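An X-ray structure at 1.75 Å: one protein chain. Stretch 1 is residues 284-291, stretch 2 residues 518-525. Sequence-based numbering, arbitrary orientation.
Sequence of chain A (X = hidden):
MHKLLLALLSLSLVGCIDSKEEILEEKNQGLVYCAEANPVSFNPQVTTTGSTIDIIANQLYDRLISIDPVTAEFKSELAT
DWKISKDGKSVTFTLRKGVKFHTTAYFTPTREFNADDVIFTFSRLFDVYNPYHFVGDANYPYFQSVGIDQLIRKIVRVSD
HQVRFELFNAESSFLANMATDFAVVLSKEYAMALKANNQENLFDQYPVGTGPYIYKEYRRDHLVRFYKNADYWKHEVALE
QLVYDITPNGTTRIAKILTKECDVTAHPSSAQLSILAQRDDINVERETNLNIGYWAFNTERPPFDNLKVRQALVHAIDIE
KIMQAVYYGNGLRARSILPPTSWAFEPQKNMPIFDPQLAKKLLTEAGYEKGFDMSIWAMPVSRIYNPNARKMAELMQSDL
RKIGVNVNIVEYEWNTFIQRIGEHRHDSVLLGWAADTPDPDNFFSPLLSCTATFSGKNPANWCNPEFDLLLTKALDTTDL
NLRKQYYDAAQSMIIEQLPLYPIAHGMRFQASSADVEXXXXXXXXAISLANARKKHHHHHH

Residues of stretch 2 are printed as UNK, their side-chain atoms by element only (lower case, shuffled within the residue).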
# COMPACT_ATOMS: atom_id res chain seq x y z
N VAL A 284 -19.38 12.92 0.52
CA VAL A 284 -18.39 12.11 1.21
C VAL A 284 -18.73 10.64 0.97
O VAL A 284 -19.78 10.15 1.38
CB VAL A 284 -18.34 12.45 2.71
CG1 VAL A 284 -17.16 11.73 3.36
CG2 VAL A 284 -18.24 13.95 2.90
N GLU A 285 -17.84 9.96 0.25
CA GLU A 285 -18.06 8.55 -0.03
C GLU A 285 -17.53 7.73 1.12
O GLU A 285 -16.58 8.13 1.78
CB GLU A 285 -17.36 8.14 -1.32
CG GLU A 285 -17.88 8.79 -2.56
CD GLU A 285 -17.01 8.48 -3.76
OE1 GLU A 285 -17.08 7.33 -4.27
OE2 GLU A 285 -16.22 9.36 -4.19
N ARG A 286 -18.13 6.57 1.34
CA ARG A 286 -17.83 5.73 2.47
C ARG A 286 -17.92 4.29 1.98
O ARG A 286 -19.00 3.79 1.75
CB ARG A 286 -18.88 5.98 3.56
CG ARG A 286 -18.85 5.03 4.73
CD ARG A 286 -20.07 5.23 5.64
NE ARG A 286 -20.01 4.32 6.77
CZ ARG A 286 -19.82 4.69 8.03
NH1 ARG A 286 -19.69 5.98 8.34
NH2 ARG A 286 -19.76 3.78 8.99
N GLU A 287 -16.78 3.64 1.79
CA GLU A 287 -16.81 2.30 1.21
C GLU A 287 -16.08 1.27 2.06
O GLU A 287 -15.13 1.61 2.78
CB GLU A 287 -16.18 2.33 -0.18
CG GLU A 287 -16.66 3.48 -1.04
CD GLU A 287 -16.04 3.46 -2.44
OE1 GLU A 287 -16.42 4.33 -3.25
OE2 GLU A 287 -15.18 2.59 -2.72
N THR A 288 -16.53 0.02 1.97
CA THR A 288 -15.83 -1.07 2.62
C THR A 288 -14.50 -1.31 1.91
O THR A 288 -14.38 -1.05 0.70
CB THR A 288 -16.65 -2.36 2.60
OG1 THR A 288 -15.90 -3.39 3.26
CG2 THR A 288 -16.91 -2.81 1.19
N ASN A 289 -13.50 -1.79 2.64
CA ASN A 289 -12.16 -1.89 2.09
C ASN A 289 -11.31 -2.90 2.85
O ASN A 289 -11.42 -3.02 4.07
CB ASN A 289 -11.51 -0.50 2.06
CG ASN A 289 -10.06 -0.52 1.63
OD1 ASN A 289 -9.18 -0.78 2.44
ND2 ASN A 289 -9.81 -0.21 0.36
N LEU A 290 -10.48 -3.63 2.13
CA LEU A 290 -9.58 -4.61 2.73
C LEU A 290 -8.38 -3.90 3.34
O LEU A 290 -7.50 -3.42 2.64
CB LEU A 290 -9.10 -5.57 1.65
CG LEU A 290 -10.10 -6.49 0.98
CD1 LEU A 290 -9.48 -7.06 -0.28
CD2 LEU A 290 -10.52 -7.60 1.94
N ASN A 291 -8.37 -3.80 4.66
CA ASN A 291 -7.27 -3.15 5.34
C ASN A 291 -7.16 -3.66 6.75
O ASN A 291 -8.10 -4.25 7.28
CB ASN A 291 -7.44 -1.63 5.34
CG ASN A 291 -8.65 -1.17 6.13
OD1 ASN A 291 -9.74 -0.99 5.58
ND2 ASN A 291 -8.46 -0.98 7.42
N UNK A 518 -17.02 10.47 -11.19
CA UNK A 518 -16.16 9.54 -11.89
C UNK A 518 -14.95 9.09 -11.10
O UNK A 518 -14.06 8.45 -11.64
N UNK A 519 -14.91 9.43 -9.82
CA UNK A 519 -13.77 9.09 -8.98
C UNK A 519 -13.93 7.69 -8.37
O UNK A 519 -15.01 7.35 -7.88
c UNK A 519 -14.87 10.77 -7.44
c UNK A 519 -13.55 10.13 -7.87
c UNK A 519 -15.35 11.87 -8.36
c UNK A 519 -12.57 11.21 -8.33
N UNK A 520 -12.87 6.89 -8.41
CA UNK A 520 -12.92 5.52 -7.89
C UNK A 520 -12.01 5.25 -6.67
O UNK A 520 -10.79 5.41 -6.73
c UNK A 520 -12.63 4.46 -8.98
o UNK A 520 -11.35 4.70 -9.57
c UNK A 520 -13.70 4.50 -10.06
N UNK A 521 -12.63 4.85 -5.58
CA UNK A 521 -11.93 4.39 -4.38
C UNK A 521 -11.63 2.89 -4.37
O UNK A 521 -10.49 2.47 -4.61
c UNK A 521 -11.88 6.96 -2.73
c UNK A 521 -13.88 6.20 -1.45
c UNK A 521 -12.77 4.68 -3.12
c UNK A 521 -13.13 6.12 -2.77
N UNK A 522 -12.66 2.09 -4.07
CA UNK A 522 -12.56 0.64 -4.12
C UNK A 522 -12.15 -0.10 -2.85
O UNK A 522 -11.61 0.52 -1.93
N UNK A 523 -12.38 -1.42 -2.81
CA UNK A 523 -12.08 -2.27 -1.64
C UNK A 523 -10.59 -2.66 -1.58
O UNK A 523 -10.14 -3.29 -0.63
c UNK A 523 -13.02 -2.19 -3.89
c UNK A 523 -13.05 -3.60 -3.36
c UNK A 523 -12.96 -3.49 -1.88
N UNK A 524 -9.84 -2.25 -2.60
CA UNK A 524 -8.39 -2.43 -2.60
C UNK A 524 -7.72 -1.48 -3.59
O UNK A 524 -8.39 -0.88 -4.43
c UNK A 524 -10.23 -5.69 -5.40
c UNK A 524 -7.95 -4.15 -5.42
c UNK A 524 -8.58 -4.41 -4.21
c UNK A 524 -9.61 -5.41 -6.59
c UNK A 524 -9.72 -5.20 -4.22
c UNK A 524 -8.46 -4.64 -6.60
c UNK A 524 -8.01 -3.89 -2.91
N UNK A 525 -6.41 -1.32 -3.47
CA UNK A 525 -5.65 -0.58 -4.45
C UNK A 525 -5.73 0.92 -4.30
O UNK A 525 -6.49 1.45 -3.49

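Position 518 has backbone atoms alone and lies out of reach of stretch 1. With no side-chain atom and phi at 83°, a value that by itself favours glycine, it is Gly518.

Position 519 carries four carbons, forked at the first, with one arm two carbons long. That beta-branched pattern is isoleucine. A carbon of this side chain, CG1 of Ile519, lies 3.8 Å from OE2 of Glu285; its chi1 of 31° falls between the usual wells.

Position 520 has one carbon bearing an oxygen and a second carbon, the pattern of threonine. Its CA-to-CB bond points away, and the side chain of Thr520 comes no nearer to stretch 1 than 6.9 Å.

Position 521 again has four carbons, but the fork is at the second, which distinguishes leucine from isoleucine. Leu521 points toward stretch 1 with chi1 m and chi2 t. Its CD1 lies 4.0 Å from CB of Glu285, and its CB is 3.2 Å from OE2 of Glu287.

Position 522 has no side-chain atoms, and its backbone N lies 2.9 Å from OE2 of Glu287. At phi/psi of 91/164° a CB would be jammed against the carbonyl O of the residue before, so the conformation itself calls for glycine. An ideal CB on Gly522 would also lie only 3.1 Å from the ring carbon bonded to N of position 523.

At position 523 three carbons close a ring onto the backbone N, which defines proline. CA of Pro523 approaches O of Thr288 at 3.5 Å, with an angle of 139° at the hydrogen, a CA-H...O contact.

Position 524 shows one carbon followed by a ring of six carbons without oxygen: phenylalanine. The CA-to-CB bond of Phe524 points sideways and the end of its side chain leads away, yet CD2 of Phe524 remains 4.4 Å from CD1 of Leu290, an oblique apolar approach.

Position 525 has backbone atoms only and a phi of 79°, consistent with Gly525; it makes no contact.

The contact rests on two hydrogen bonds. Gly522 N donates to Glu287 OE2 (2.9 Å, 153°), so the extended carboxylate reaches a backbone amide. Leu290 N donates to Pro523 O (2.8 Å, 170°), a nearly linear bond between backbones. Near the latter, CA of Asn289 and CA of Pro523 come within 3.8 Å, marking the close backbone approach. Leu521 packs beside the Glu285 and Glu287 side chains, and the touching segments run 18° apart in direction, burying 430 Å² in total.

Stretch 2 (518-525) GITLGPFG
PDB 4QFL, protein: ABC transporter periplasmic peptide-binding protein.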